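Local structure of cell division control protein 73 (Saccharomyces cerevisiae, 3V46) at residues A[89-94]-A[110-115]; A[83-88]-A[103-108]; A[116-121]-A[135-140]; A[27-32]-A[72-77]. The protein works as a subunit of the PAF1 complex in RNA polymerase II transcription, and its C-terminal Ras-like domain promotes association of that complex with chromatin. One frame throughout, in Å; residues are numbered along the deposited sequence.

Contact 1 of 4, residues A[89-94]-A[110-115]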
loop_
_atom_site.group_PDB
_atom_site.type_symbol
_atom_site.label_atom_id
_atom_site.label_comp_id
_atom_site.label_asym_id
_atom_site.label_seq_id
_atom_site.Cartn_x
_atom_site.Cartn_y
_atom_site.Cartn_z
ATOM N N VAL A 89 4.139 0.260 7.663
ATOM C CA VAL A 89 4.734 -0.998 7.195
ATOM C C VAL A 89 4.722 -1.126 5.675
ATOM O O VAL A 89 5.449 -1.942 5.115
ATOM C CB VAL A 89 4.039 -2.235 7.816
ATOM C CG1 VAL A 89 4.206 -2.239 9.327
ATOM C CG2 VAL A 89 2.571 -2.292 7.442
ATOM N N ALA A 90 3.904 -0.323 4.998
ATOM C CA ALA A 90 3.873 -0.331 3.538
ATOM C C ALA A 90 3.405 1.010 3.035
ATOM O O ALA A 90 2.561 1.665 3.658
ATOM C CB ALA A 90 2.965 -1.440 3.023
ATOM N N ILE A 91 3.957 1.396 1.887
ATOM C CA ILE A 91 3.630 2.644 1.225
ATOM C C ILE A 91 3.366 2.349 -0.242
ATOM O O ILE A 91 4.236 1.818 -0.947
ATOM C CB ILE A 91 4.779 3.662 1.367
ATOM C CG1 ILE A 91 5.028 3.973 2.861
ATOM C CG2 ILE A 91 4.465 4.949 0.600
ATOM C CD1 ILE A 91 6.224 4.828 3.123
ATOM N N PHE A 92 2.153 2.664 -0.695
ATOM C CA PHE A 92 1.835 2.624 -2.107
ATOM C C PHE A 92 2.212 3.965 -2.697
ATOM O O PHE A 92 1.852 5.010 -2.149
ATOM C CB PHE A 92 0.342 2.370 -2.332
ATOM C CG PHE A 92 -0.105 0.967 -2.028
ATOM C CD1 PHE A 92 0.378 0.279 -0.934
ATOM C CD2 PHE A 92 -1.025 0.342 -2.828
ATOM C CE1 PHE A 92 -0.054 -1.014 -0.659
ATOM C CE2 PHE A 92 -1.460 -0.943 -2.549
ATOM C CZ PHE A 92 -0.987 -1.611 -1.464
ATOM N N THR A 93 2.910 3.946 -3.831
ATOM C CA THR A 93 3.410 5.178 -4.424
ATOM C C THR A 93 2.654 5.585 -5.679
ATOM O O THR A 93 2.215 4.747 -6.470
ATOM C CB THR A 93 4.898 5.056 -4.793
ATOM O OG1 THR A 93 5.066 3.985 -5.728
ATOM C CG2 THR A 93 5.733 4.782 -3.572
ATOM N N THR A 94 2.521 6.894 -5.843
ATOM C CA THR A 94 1.806 7.481 -6.963
ATOM C C THR A 94 2.740 7.668 -8.128
ATOM O O THR A 94 2.308 7.766 -9.265
ATOM C CB THR A 94 1.273 8.881 -6.606
ATOM O OG1 THR A 94 2.376 9.732 -6.277
ATOM C CG2 THR A 94 0.317 8.805 -5.426
ATOM N N GLU A 110 16.068 6.833 1.734
ATOM C CA GLU A 110 15.956 6.464 3.143
ATOM C C GLU A 110 14.617 5.799 3.432
ATOM O O GLU A 110 14.557 4.780 4.113
ATOM C CB GLU A 110 16.137 7.664 4.078
ATOM C CG GLU A 110 16.018 7.276 5.559
ATOM C CD GLU A 110 16.364 8.409 6.518
ATOM O OE1 GLU A 110 16.219 9.583 6.122
ATOM O OE2 GLU A 110 16.772 8.124 7.669
ATOM N N LEU A 111 13.542 6.377 2.902
ATOM C CA LEU A 111 12.204 5.883 3.168
ATOM C C LEU A 111 12.059 4.414 2.777
ATOM O O LEU A 111 11.541 3.614 3.553
ATOM C CB LEU A 111 11.173 6.732 2.411
ATOM C CG LEU A 111 9.711 6.323 2.558
ATOM C CD1 LEU A 111 9.263 6.465 4.002
ATOM C CD2 LEU A 111 8.844 7.165 1.634
ATOM N N PHE A 112 12.499 4.052 1.576
ATOM C CA PHE A 112 12.265 2.693 1.083
ATOM C C PHE A 112 13.323 1.697 1.537
ATOM O O PHE A 112 13.223 0.502 1.256
ATOM C CB PHE A 112 12.087 2.701 -0.434
ATOM C CG PHE A 112 10.862 3.457 -0.872
ATOM C CD1 PHE A 112 9.634 3.195 -0.292
ATOM C CD2 PHE A 112 10.945 4.461 -1.823
ATOM C CE1 PHE A 112 8.518 3.906 -0.664
ATOM C CE2 PHE A 112 9.833 5.169 -2.197
ATOM C CZ PHE A 112 8.613 4.891 -1.614
ATOM N N GLN A 113 14.308 2.189 2.277
ATOM C CA GLN A 113 15.241 1.315 2.958
ATOM C C GLN A 113 14.608 0.772 4.234
ATOM O O GLN A 113 14.978 -0.297 4.711
ATOM C CB GLN A 113 16.531 2.061 3.289
ATOM C CG GLN A 113 17.548 2.049 2.171
ATOM C CD GLN A 113 18.887 2.621 2.596
ATOM O OE1 GLN A 113 19.115 3.830 2.520
ATOM N NE2 GLN A 113 19.785 1.749 3.045
ATOM N N ARG A 114 13.645 1.501 4.787
ATOM C CA ARG A 114 13.074 1.096 6.062
ATOM C C ARG A 114 11.565 0.853 6.046
ATOM O O ARG A 114 11.036 0.296 7.011
ATOM C CB ARG A 114 13.445 2.108 7.146
ATOM C CG ARG A 114 12.921 3.499 6.916
ATOM C CD ARG A 114 13.476 4.435 7.976
ATOM N NE ARG A 114 13.075 4.001 9.308
ATOM C CZ ARG A 114 13.800 4.157 10.412
ATOM N NH1 ARG A 114 14.988 4.748 10.370
ATOM N NH2 ARG A 114 13.326 3.721 11.567
ATOM N N CYS A 115 10.884 1.253 4.965
ATOM C CA CYS A 115 9.461 0.967 4.774
ATOM C C CYS A 115 9.312 0.308 3.410
ATOM O O CYS A 115 9.910 0.745 2.431
ATOM C CB CYS A 115 8.573 2.233 4.795
ATOM S SG CYS A 115 8.587 3.256 6.310
#
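L111 O takes two backbone donors at once, C115 N at 2.8 Å and R114 N at 3.2 Å. From this segment L111, F112 and C115 meet strand 88-92 and the residue after it. I91 and L111 meet tip to tip: I91 CD1 comes within 3.6 Å of L111 CD1 and also touches CG and CD2, while C115 CB lies 3.9 Å from the same I91 methyl. Further along, T93 and F112 also approach tip to tip, T93 CG2 reaching F112 CZ at 3.5 Å obliquely to the ring. CG2, anti to the carbonyl carbon of T93, is the branch that meets the ring; OG1 (chi1 60°) bonds to Y118 O on the neighbouring strand. I91 CB lies near the plane of the F112 ring, at its edge, and F100 adds an edge-to-face partner for F112. All five side chains are buried, joining the first strand and the helix of a beta-alpha-beta unit (88-92, 108-114, 116-122) in this Ras-like fold.

Contact 2 of 4, residues A[83-88]-A[103-108]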
loop_
_atom_site.group_PDB
_atom_site.type_symbol
_atom_site.label_atom_id
_atom_site.label_comp_id
_atom_site.label_asym_id
_atom_site.label_seq_id
_atom_site.Cartn_x
_atom_site.Cartn_y
_atom_site.Cartn_z
ATOM N N GLU A 83 6.031 8.736 16.652
ATOM C CA GLU A 83 6.016 7.281 16.803
ATOM C C GLU A 83 4.996 6.592 15.884
ATOM O O GLU A 83 5.118 5.398 15.610
ATOM C CB GLU A 83 5.835 6.863 18.269
ATOM C CG GLU A 83 4.708 7.550 19.030
ATOM C CD GLU A 83 4.668 7.125 20.494
ATOM O OE1 GLU A 83 5.506 6.288 20.891
ATOM O OE2 GLU A 83 3.802 7.620 21.249
ATOM N N TYR A 84 4.007 7.340 15.394
ATOM C CA TYR A 84 3.085 6.807 14.399
ATOM C C TYR A 84 3.873 6.363 13.172
ATOM O O TYR A 84 3.523 5.392 12.511
ATOM C CB TYR A 84 2.049 7.853 13.968
ATOM C CG TYR A 84 0.829 7.958 14.855
ATOM C CD1 TYR A 84 -0.269 7.135 14.657
ATOM C CD2 TYR A 84 0.763 8.901 15.871
ATOM C CE1 TYR A 84 -1.392 7.234 15.458
ATOM C CE2 TYR A 84 -0.353 9.004 16.680
ATOM C CZ TYR A 84 -1.428 8.170 16.466
ATOM O OH TYR A 84 -2.545 8.272 17.263
ATOM N N TRP A 85 4.939 7.085 12.858
ATOM C CA TRP A 85 5.726 6.760 11.675
ATOM C C TRP A 85 6.406 5.399 11.777
ATOM O O TRP A 85 6.636 4.750 10.760
ATOM C CB TRP A 85 6.749 7.858 11.388
ATOM C CG TRP A 85 6.089 9.018 10.761
ATOM C CD1 TRP A 85 5.761 10.208 11.347
ATOM C CD2 TRP A 85 5.613 9.084 9.416
ATOM N NE1 TRP A 85 5.120 11.017 10.436
ATOM C CE2 TRP A 85 5.019 10.348 9.243
ATOM C CE3 TRP A 85 5.643 8.198 8.336
ATOM C CZ2 TRP A 85 4.449 10.741 8.039
ATOM C CZ3 TRP A 85 5.078 8.593 7.142
ATOM C CH2 TRP A 85 4.501 9.858 7.001
ATOM N N ASP A 86 6.715 4.960 12.992
ATOM C CA ASP A 86 7.346 3.656 13.182
ATOM C C ASP A 86 6.385 2.526 12.852
ATOM O O ASP A 86 6.813 1.379 12.677
ATOM C CB ASP A 86 7.828 3.480 14.621
ATOM C CG ASP A 86 8.926 4.442 14.997
ATOM O OD1 ASP A 86 9.735 4.793 14.116
ATOM O OD2 ASP A 86 8.986 4.842 16.187
ATOM N N ARG A 87 5.092 2.851 12.785
ATOM C CA ARG A 87 4.035 1.872 12.540
ATOM C C ARG A 87 3.756 1.672 11.057
ATOM O O ARG A 87 2.998 0.786 10.685
ATOM C CB ARG A 87 2.737 2.308 13.231
ATOM C CG ARG A 87 2.805 2.271 14.760
ATOM C CD ARG A 87 1.639 3.014 15.395
ATOM N NE ARG A 87 0.343 2.476 15.002
ATOM C CZ ARG A 87 -0.822 3.036 15.304
ATOM N NH1 ARG A 87 -0.859 4.150 16.025
ATOM N NH2 ARG A 87 -1.953 2.486 14.895
ATOM N N VAL A 88 4.341 2.508 10.206
ATOM C CA VAL A 88 4.092 2.417 8.770
ATOM C C VAL A 88 4.868 1.227 8.214
ATOM O O VAL A 88 6.096 1.180 8.305
ATOM C CB VAL A 88 4.486 3.725 8.052
ATOM C CG1 VAL A 88 4.393 3.577 6.538
ATOM C CG2 VAL A 88 3.599 4.870 8.512
ATOM N N TYR A 103 6.649 13.399 5.008
ATOM C CA TYR A 103 6.866 12.140 5.707
ATOM C C TYR A 103 8.051 12.292 6.672
ATOM O O TYR A 103 8.907 13.155 6.480
ATOM C CB TYR A 103 7.165 11.015 4.707
ATOM C CG TYR A 103 5.988 10.477 3.892
ATOM C CD1 TYR A 103 4.788 11.161 3.785
ATOM C CD2 TYR A 103 6.098 9.260 3.237
ATOM C CE1 TYR A 103 3.730 10.646 3.031
ATOM C CE2 TYR A 103 5.058 8.738 2.491
ATOM C CZ TYR A 103 3.875 9.427 2.387
ATOM O OH TYR A 103 2.847 8.869 1.638
ATOM N N GLN A 104 8.116 11.444 7.695
ATOM C CA GLN A 104 9.220 11.496 8.651
ATOM C C GLN A 104 10.542 11.355 7.914
ATOM O O GLN A 104 11.510 12.069 8.203
ATOM C CB GLN A 104 9.095 10.372 9.676
ATOM C CG GLN A 104 10.160 10.399 10.738
ATOM C CD GLN A 104 10.097 11.659 11.572
ATOM O OE1 GLN A 104 9.016 12.175 11.857
ATOM N NE2 GLN A 104 11.258 12.164 11.965
ATOM N N TRP A 105 10.577 10.410 6.977
ATOM C CA TRP A 105 11.736 10.198 6.120
ATOM C C TRP A 105 11.319 10.613 4.719
ATOM O O TRP A 105 10.537 9.916 4.056
ATOM C CB TRP A 105 12.187 8.729 6.173
ATOM C CG TRP A 105 12.330 8.250 7.578
ATOM C CD1 TRP A 105 13.371 8.499 8.426
ATOM C CD2 TRP A 105 11.384 7.470 8.321
ATOM N NE1 TRP A 105 13.135 7.922 9.649
ATOM C CE2 TRP A 105 11.924 7.279 9.611
ATOM C CE3 TRP A 105 10.139 6.906 8.019
ATOM C CZ2 TRP A 105 11.263 6.551 10.597
ATOM C CZ3 TRP A 105 9.486 6.184 8.997
ATOM C CH2 TRP A 105 10.048 6.017 10.274
ATOM N N ASN A 106 11.785 11.780 4.277
ATOM C CA ASN A 106 11.188 12.395 3.089
ATOM C C ASN A 106 11.939 12.185 1.774
ATOM O O ASN A 106 11.527 12.696 0.733
ATOM C CB ASN A 106 10.936 13.887 3.324
ATOM C CG ASN A 106 12.215 14.673 3.551
ATOM O OD1 ASN A 106 13.317 14.165 3.359
ATOM N ND2 ASN A 106 12.068 15.933 3.946
ATOM N N SER A 107 13.030 11.435 1.812
ATOM C CA SER A 107 13.715 11.063 0.581
ATOM C C SER A 107 13.460 9.587 0.307
ATOM O O SER A 107 13.479 8.769 1.231
ATOM C CB SER A 107 15.219 11.335 0.670
ATOM O OG SER A 107 15.868 10.371 1.480
ATOM N N PRO A 108 13.207 9.242 -0.962
ATOM C CA PRO A 108 12.855 7.853 -1.285
ATOM C C PRO A 108 13.933 6.862 -0.866
ATOM O O PRO A 108 13.617 5.766 -0.412
ATOM C CB PRO A 108 12.717 7.865 -2.811
ATOM C CG PRO A 108 12.466 9.290 -3.174
ATOM C CD PRO A 108 13.127 10.132 -2.133
#
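W85 lays one face of its indole against the backbone and side chain of Y103-Q104. Q104 CB makes a CH-pi contact, 3.6 Å from the centroid of the five-membered ring and 18° off its normal, and Q104 N sits over the centre of the indole on that same face. At the far end of the indole, W85 CH2 is 3.5 Å from Y103 CD1; the two rings meet obliquely, planes 44° apart. W105 meets the backbone end of W85: its CZ3 is 3.6 Å from W85 O, which lies at the edge of the W105 ring in its plane, and its CH2 is 3.9 Å from W85 CB. Beyond this shell, Q104 CG stands anti to its backbone N (chi1 -177°), where it lies over the centre of a W105 face; F79 stacks on W85, and the Y103 hydroxyl is held by Q99 NE2. An alanine at W85 would probably open a gap beside Y103 and Q104 and leave F79 without its stacking partner. W105 also packs on L111 and R114, and S107 takes the N-cap position of helix 108-114. The contact thus joins two loops of the Ras-like domain, the one entering strand 88-92 and the one leading from that strand to its crossover helix.

Contact 3 of 4, residues A[116-121]-A[135-140]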
loop_
_atom_site.group_PDB
_atom_site.type_symbol
_atom_site.label_atom_id
_atom_site.label_comp_id
_atom_site.label_asym_id
_atom_site.label_seq_id
_atom_site.Cartn_x
_atom_site.Cartn_y
_atom_site.Cartn_z
ATOM N N LYS A 116 8.496 -0.729 3.342
ATOM C CA LYS A 116 8.239 -1.423 2.092
ATOM C C LYS A 116 7.396 -0.571 1.157
ATOM O O LYS A 116 6.325 -0.103 1.527
ATOM C CB LYS A 116 7.531 -2.740 2.392
ATOM C CG LYS A 116 7.093 -3.485 1.175
ATOM C CD LYS A 116 8.209 -4.306 0.633
ATOM C CE LYS A 116 7.750 -5.139 -0.545
ATOM N NZ LYS A 116 8.891 -5.859 -1.138
ATOM N N GLY A 117 7.895 -0.356 -0.053
ATOM C CA GLY A 117 7.175 0.392 -1.063
ATOM C C GLY A 117 6.644 -0.477 -2.194
ATOM O O GLY A 117 7.252 -1.488 -2.564
ATOM N N TYR A 118 5.505 -0.058 -2.738
ATOM C CA TYR A 118 4.865 -0.708 -3.876
ATOM C C TYR A 118 4.499 0.341 -4.908
ATOM O O TYR A 118 4.158 1.475 -4.559
ATOM C CB TYR A 118 3.575 -1.427 -3.455
ATOM C CG TYR A 118 3.789 -2.580 -2.511
ATOM C CD1 TYR A 118 3.780 -2.386 -1.138
ATOM C CD2 TYR A 118 4.013 -3.860 -2.987
ATOM C CE1 TYR A 118 3.969 -3.418 -0.274
ATOM C CE2 TYR A 118 4.207 -4.919 -2.113
ATOM C CZ TYR A 118 4.180 -4.682 -0.758
ATOM O OH TYR A 118 4.378 -5.714 0.128
ATOM N N TYR A 119 4.581 -0.042 -6.177
ATOM C CA TYR A 119 4.111 0.780 -7.273
ATOM C C TYR A 119 3.246 -0.102 -8.178
ATOM O O TYR A 119 3.748 -0.985 -8.859
ATOM C CB TYR A 119 5.274 1.378 -8.075
ATOM C CG TYR A 119 4.813 2.210 -9.247
ATOM C CD1 TYR A 119 4.330 3.499 -9.061
ATOM C CD2 TYR A 119 4.864 1.712 -10.541
ATOM C CE1 TYR A 119 3.900 4.265 -10.118
ATOM C CE2 TYR A 119 4.447 2.476 -11.612
ATOM C CZ TYR A 119 3.960 3.749 -11.395
ATOM O OH TYR A 119 3.551 4.518 -12.453
ATOM N N PHE A 120 1.943 0.137 -8.166
ATOM C CA PHE A 120 1.006 -0.623 -8.984
ATOM C C PHE A 120 0.712 0.133 -10.271
ATOM O O PHE A 120 0.536 1.360 -10.266
ATOM C CB PHE A 120 -0.316 -0.850 -8.229
ATOM C CG PHE A 120 -0.258 -1.940 -7.195
ATOM C CD1 PHE A 120 0.278 -1.701 -5.939
ATOM C CD2 PHE A 120 -0.763 -3.201 -7.475
ATOM C CE1 PHE A 120 0.312 -2.704 -4.987
ATOM C CE2 PHE A 120 -0.740 -4.201 -6.525
ATOM C CZ PHE A 120 -0.193 -3.957 -5.286
ATOM N N HIS A 121 0.661 -0.599 -11.377
ATOM C CA HIS A 121 0.343 0.005 -12.660
ATOM C C HIS A 121 -0.236 -1.037 -13.608
ATOM O O HIS A 121 -0.176 -2.239 -13.346
ATOM C CB HIS A 121 1.590 0.633 -13.277
ATOM C CG HIS A 121 2.636 -0.366 -13.650
ATOM N ND1 HIS A 121 2.864 -0.751 -14.955
ATOM C CD2 HIS A 121 3.508 -1.069 -12.892
ATOM C CE1 HIS A 121 3.832 -1.648 -14.981
ATOM N NE2 HIS A 121 4.238 -1.861 -13.744
ATOM N N ASN A 135 13.630 1.733 -4.696
ATOM C CA ASN A 135 13.538 0.422 -4.087
ATOM C C ASN A 135 12.100 0.115 -3.704
ATOM O O ASN A 135 11.779 -0.027 -2.522
ATOM C CB ASN A 135 14.411 0.388 -2.839
ATOM C CG ASN A 135 14.469 -0.990 -2.194
ATOM O OD1 ASN A 135 14.496 -2.010 -2.878
ATOM N ND2 ASN A 135 14.497 -1.020 -0.870
ATOM N N VAL A 136 11.245 0.043 -4.715
ATOM C CA VAL A 136 9.851 -0.336 -4.538
ATOM C C VAL A 136 9.518 -1.520 -5.446
ATOM O O VAL A 136 10.128 -1.719 -6.503
ATOM C CB VAL A 136 8.866 0.849 -4.822
ATOM C CG1 VAL A 136 9.188 2.041 -3.926
ATOM C CG2 VAL A 136 8.865 1.233 -6.294
ATOM N N GLU A 137 8.547 -2.316 -5.023
ATOM C CA GLU A 137 8.122 -3.451 -5.804
ATOM C C GLU A 137 7.092 -2.979 -6.820
ATOM O O GLU A 137 6.100 -2.371 -6.451
ATOM C CB GLU A 137 7.539 -4.513 -4.880
ATOM C CG GLU A 137 7.057 -5.745 -5.577
ATOM C CD GLU A 137 6.853 -6.901 -4.625
ATOM O OE1 GLU A 137 6.056 -7.784 -4.961
ATOM O OE2 GLU A 137 7.477 -6.935 -3.544
ATOM N N LYS A 138 7.355 -3.222 -8.100
ATOM C CA LYS A 138 6.434 -2.851 -9.163
ATOM C C LYS A 138 5.511 -4.027 -9.447
ATOM O O LYS A 138 5.973 -5.139 -9.733
ATOM C CB LYS A 138 7.199 -2.483 -10.439
ATOM C CG LYS A 138 8.054 -1.221 -10.343
ATOM C CD LYS A 138 9.414 -1.469 -9.704
ATOM C CE LYS A 138 10.185 -0.161 -9.559
ATOM N NZ LYS A 138 11.442 -0.300 -8.793
ATOM N N VAL A 139 4.204 -3.778 -9.400
ATOM C CA VAL A 139 3.211 -4.827 -9.550
ATOM C C VAL A 139 2.242 -4.458 -10.673
ATOM O O VAL A 139 1.662 -3.369 -10.669
ATOM C CB VAL A 139 2.436 -5.024 -8.231
ATOM C CG1 VAL A 139 1.425 -6.150 -8.368
ATOM C CG2 VAL A 139 3.401 -5.304 -7.091
ATOM N N GLU A 140 2.078 -5.366 -11.634
ATOM C CA GLU A 140 1.222 -5.124 -12.794
ATOM C C GLU A 140 -0.157 -5.754 -12.641
ATOM O O GLU A 140 -0.299 -6.861 -12.115
ATOM C CB GLU A 140 1.883 -5.657 -14.074
ATOM C CG GLU A 140 3.029 -4.790 -14.566
ATOM C CD GLU A 140 3.651 -5.281 -15.870
ATOM O OE1 GLU A 140 4.754 -4.805 -16.206
ATOM O OE2 GLU A 140 3.046 -6.129 -16.553
HETATM O O HOH W 1 10.663 -1.117 -0.428
#
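K116 NZ and E137 OE2 form a salt bridge at 3.0 Å, the lysine nitrogen meeting the oxygen nearly along its C-O axis. Y155 OH bonds to the other carboxylate oxygen, OE1, so both ends of the group are held. Four backbone bonds follow in register: E137 N to G117 O, Y119 N to E137 O (2.8 Å), V139 N to Y119 O, and H121 N to V139 O. Where the two segments begin, a water bridges G117 N and N135 O. On the face with Y118 and E137, V139 CB lies over the F120 ring, 3.9 Å from its centroid and 21° off the normal, while V139 CG1 comes to 3.4 Å from F120 CE2. The opposite face carries Y119, whose CB is 4.0 Å from V136 CG2, and K138, whose NZ bonds to V136 O as well as to W134 O and Q132 O. Here too H121 and E140 cross obliquely: with chi1 66° the imidazole CG sits between the backbone N and carbonyl carbon, and H121 CE1 is 3.3 Å from E140 CG. An alanine at H121 would remove the imidazole, probably leaving E140 CG without this neighbour and D125 O without the weak bond from ND1. Parallel neighbours, these strands and helix 129-133 form a beta-alpha-beta unit at one edge of the Ras-like sheet.

Contact 4 of 4, residues A[27-32]-A[72-77]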
loop_
_atom_site.group_PDB
_atom_site.type_symbol
_atom_site.label_atom_id
_atom_site.label_comp_id
_atom_site.label_asym_id
_atom_site.label_seq_id
_atom_site.Cartn_x
_atom_site.Cartn_y
_atom_site.Cartn_z
ATOM N N LEU A 27 -4.931 2.044 -7.646
ATOM C CA LEU A 27 -5.408 1.629 -6.323
ATOM C C LEU A 27 -5.448 2.832 -5.381
ATOM O O LEU A 27 -4.479 3.582 -5.283
ATOM C CB LEU A 27 -4.518 0.543 -5.714
ATOM C CG LEU A 27 -4.588 -0.850 -6.332
ATOM C CD1 LEU A 27 -3.555 -1.779 -5.701
ATOM C CD2 LEU A 27 -5.981 -1.430 -6.174
ATOM N N THR A 28 -6.592 3.021 -4.723
ATOM C CA THR A 28 -6.771 4.106 -3.764
ATOM C C THR A 28 -7.552 3.580 -2.564
ATOM O O THR A 28 -7.994 2.435 -2.573
ATOM C CB THR A 28 -7.573 5.241 -4.370
ATOM O OG1 THR A 28 -8.943 4.839 -4.472
ATOM C CG2 THR A 28 -7.048 5.594 -5.762
ATOM N N VAL A 29 -7.749 4.400 -1.537
ATOM C CA VAL A 29 -8.561 3.938 -0.403
ATOM C C VAL A 29 -9.978 3.568 -0.837
ATOM O O VAL A 29 -10.653 2.813 -0.144
ATOM C CB VAL A 29 -8.652 4.946 0.777
ATOM C CG1 VAL A 29 -7.348 5.017 1.523
ATOM C CG2 VAL A 29 -9.115 6.329 0.298
ATOM N N ALA A 30 -10.433 4.085 -1.975
ATOM C CA ALA A 30 -11.803 3.817 -2.411
ATOM C C ALA A 30 -12.003 2.402 -2.930
ATOM O O ALA A 30 -13.116 1.876 -2.846
ATOM C CB ALA A 30 -12.263 4.834 -3.446
ATOM N N ASN A 31 -10.946 1.780 -3.463
ATOM C CA ASN A 31 -11.079 0.439 -4.038
ATOM C C ASN A 31 -10.166 -0.612 -3.422
ATOM O O ASN A 31 -10.163 -1.767 -3.844
ATOM C CB ASN A 31 -10.904 0.460 -5.568
ATOM C CG ASN A 31 -9.470 0.728 -6.000
ATOM O OD1 ASN A 31 -8.627 1.114 -5.209
ATOM N ND2 ASN A 31 -9.203 0.540 -7.283
ATOM N N ILE A 32 -9.416 -0.233 -2.396
ATOM C CA ILE A 32 -8.431 -1.142 -1.835
ATOM C C ILE A 32 -9.056 -2.305 -1.073
ATOM O O ILE A 32 -8.521 -3.394 -1.079
ATOM C CB ILE A 32 -7.407 -0.387 -0.949
ATOM C CG1 ILE A 32 -6.196 -1.277 -0.648
ATOM C CG2 ILE A 32 -8.057 0.111 0.339
ATOM C CD1 ILE A 32 -5.350 -1.618 -1.846
ATOM N N ILE A 72 -5.394 1.932 6.967
ATOM C CA ILE A 72 -4.989 2.278 5.604
ATOM C C ILE A 72 -5.489 3.685 5.330
ATOM O O ILE A 72 -6.684 3.946 5.366
ATOM C CB ILE A 72 -5.578 1.291 4.592
ATOM C CG1 ILE A 72 -5.198 -0.141 4.989
ATOM C CG2 ILE A 72 -5.099 1.632 3.173
ATOM C CD1 ILE A 72 -5.756 -1.219 4.094
ATOM N N VAL A 73 -4.565 4.608 5.113
ATOM C CA VAL A 73 -4.920 6.014 5.044
ATOM C C VAL A 73 -4.348 6.673 3.815
ATOM O O VAL A 73 -3.255 6.324 3.374
ATOM C CB VAL A 73 -4.460 6.788 6.295
ATOM C CG1 VAL A 73 -5.337 6.446 7.470
ATOM C CG2 VAL A 73 -2.992 6.517 6.620
ATOM N N ASP A 74 -5.070 7.670 3.299
ATOM C CA ASP A 74 -4.638 8.405 2.105
ATOM C C ASP A 74 -3.997 9.744 2.435
ATOM O O ASP A 74 -3.767 10.560 1.549
ATOM C CB ASP A 74 -5.789 8.588 1.104
ATOM C CG ASP A 74 -6.847 9.597 1.555
ATOM O OD1 ASP A 74 -6.716 10.202 2.631
ATOM O OD2 ASP A 74 -7.826 9.800 0.802
ATOM N N ASN A 75 -3.677 9.942 3.710
ATOM C CA ASN A 75 -3.166 11.209 4.204
ATOM C C ASN A 75 -2.380 10.961 5.487
ATOM O O ASN A 75 -2.353 9.850 5.996
ATOM C CB ASN A 75 -4.328 12.154 4.501
ATOM C CG ASN A 75 -5.175 11.664 5.655
ATOM O OD1 ASN A 75 -4.943 12.025 6.812
ATOM N ND2 ASN A 75 -6.126 10.797 5.362
ATOM N N THR A 76 -1.744 11.989 6.019
ATOM C CA THR A 76 -0.932 11.815 7.220
ATOM C C THR A 76 -1.417 12.656 8.394
ATOM O O THR A 76 -0.636 12.976 9.291
ATOM C CB THR A 76 0.553 12.136 6.950
ATOM O OG1 THR A 76 0.677 13.475 6.471
ATOM C CG2 THR A 76 1.140 11.175 5.918
ATOM N N ARG A 77 -2.703 13.003 8.400
ATOM C CA ARG A 77 -3.257 13.815 9.482
ATOM C C ARG A 77 -3.213 13.099 10.841
ATOM O O ARG A 77 -3.146 13.746 11.883
ATOM C CB ARG A 77 -4.696 14.232 9.155
ATOM C CG ARG A 77 -4.823 15.078 7.888
ATOM C CD ARG A 77 -6.241 15.630 7.700
ATOM N NE ARG A 77 -7.238 14.565 7.562
ATOM C CZ ARG A 77 -7.553 13.976 6.410
ATOM N NH1 ARG A 77 -8.464 13.013 6.379
ATOM N NH2 ARG A 77 -6.954 14.348 5.285
#
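V29 and I32 belong to the connection between strand 16-18 and helix 32-38, the place where GTP-binding relatives of the Ras fold carry their P-loop, although this domain binds no GTP; they pack on the end of strand 68-73. V29 and D74 cross at about a right angle. Both valine methyls touch the aspartate: V29 CG1 is 3.9 Å from D74 CB, and, with D74 CG set between its backbone N and carbonyl carbon (chi1 72°), V29 CG2 is 3.7 Å from D74 OD2. CG1 also nears the strand backbone, 4.0 Å from I72 O. More loosely, the CG2 methyl of I72 meets I32 CG2 at 4.4 Å. Each side is braced by its own polar bonds. T28 OG1 accepts from A30 N in an ST turn, while N31 OD1 takes T28 N at 2.8 Å in a nearly straight bond (174°). Within 72-77, D74 OD1 receives N75 ND2 at 2.9 Å, with the oxygen lying close to the amide plane, and N75 OD1 in turn accepts from R77 N in an Asx turn. Around this buried patch, I72 also rests on V55 and I57 of strand 54-59 and on I17 of strand 16-18, while I32, at the start of helix 32-38, reaches F92 on strand 88-92.

How the contacts relate
Along the chain contact 4 closes first; contacts 2 and 1 then interlock, their segments alternating, and contact 3 follows. Contacts 1, 3 and 4 all reach the one mixed sheet. Contact 3 takes its edge pair 116-122 and 136-141, contact 1 adds the adjoining strand 88-92, and contact 4 lies at strand 68-73, about 16 Å centre to centre from contact 3 and across the chain's centre from it. Contact 2, its centre about 8 Å from that of contact 1, covers the end where strand 88-92 begins; T76 of contact 4 touches its W85 and Y103. F92, F120 and L27 touch one another, linking contacts 1, 3 and 4. All four lie in one Ras-like domain, the C-terminal part of Cdc73, joining sheet, loops and crossover helices.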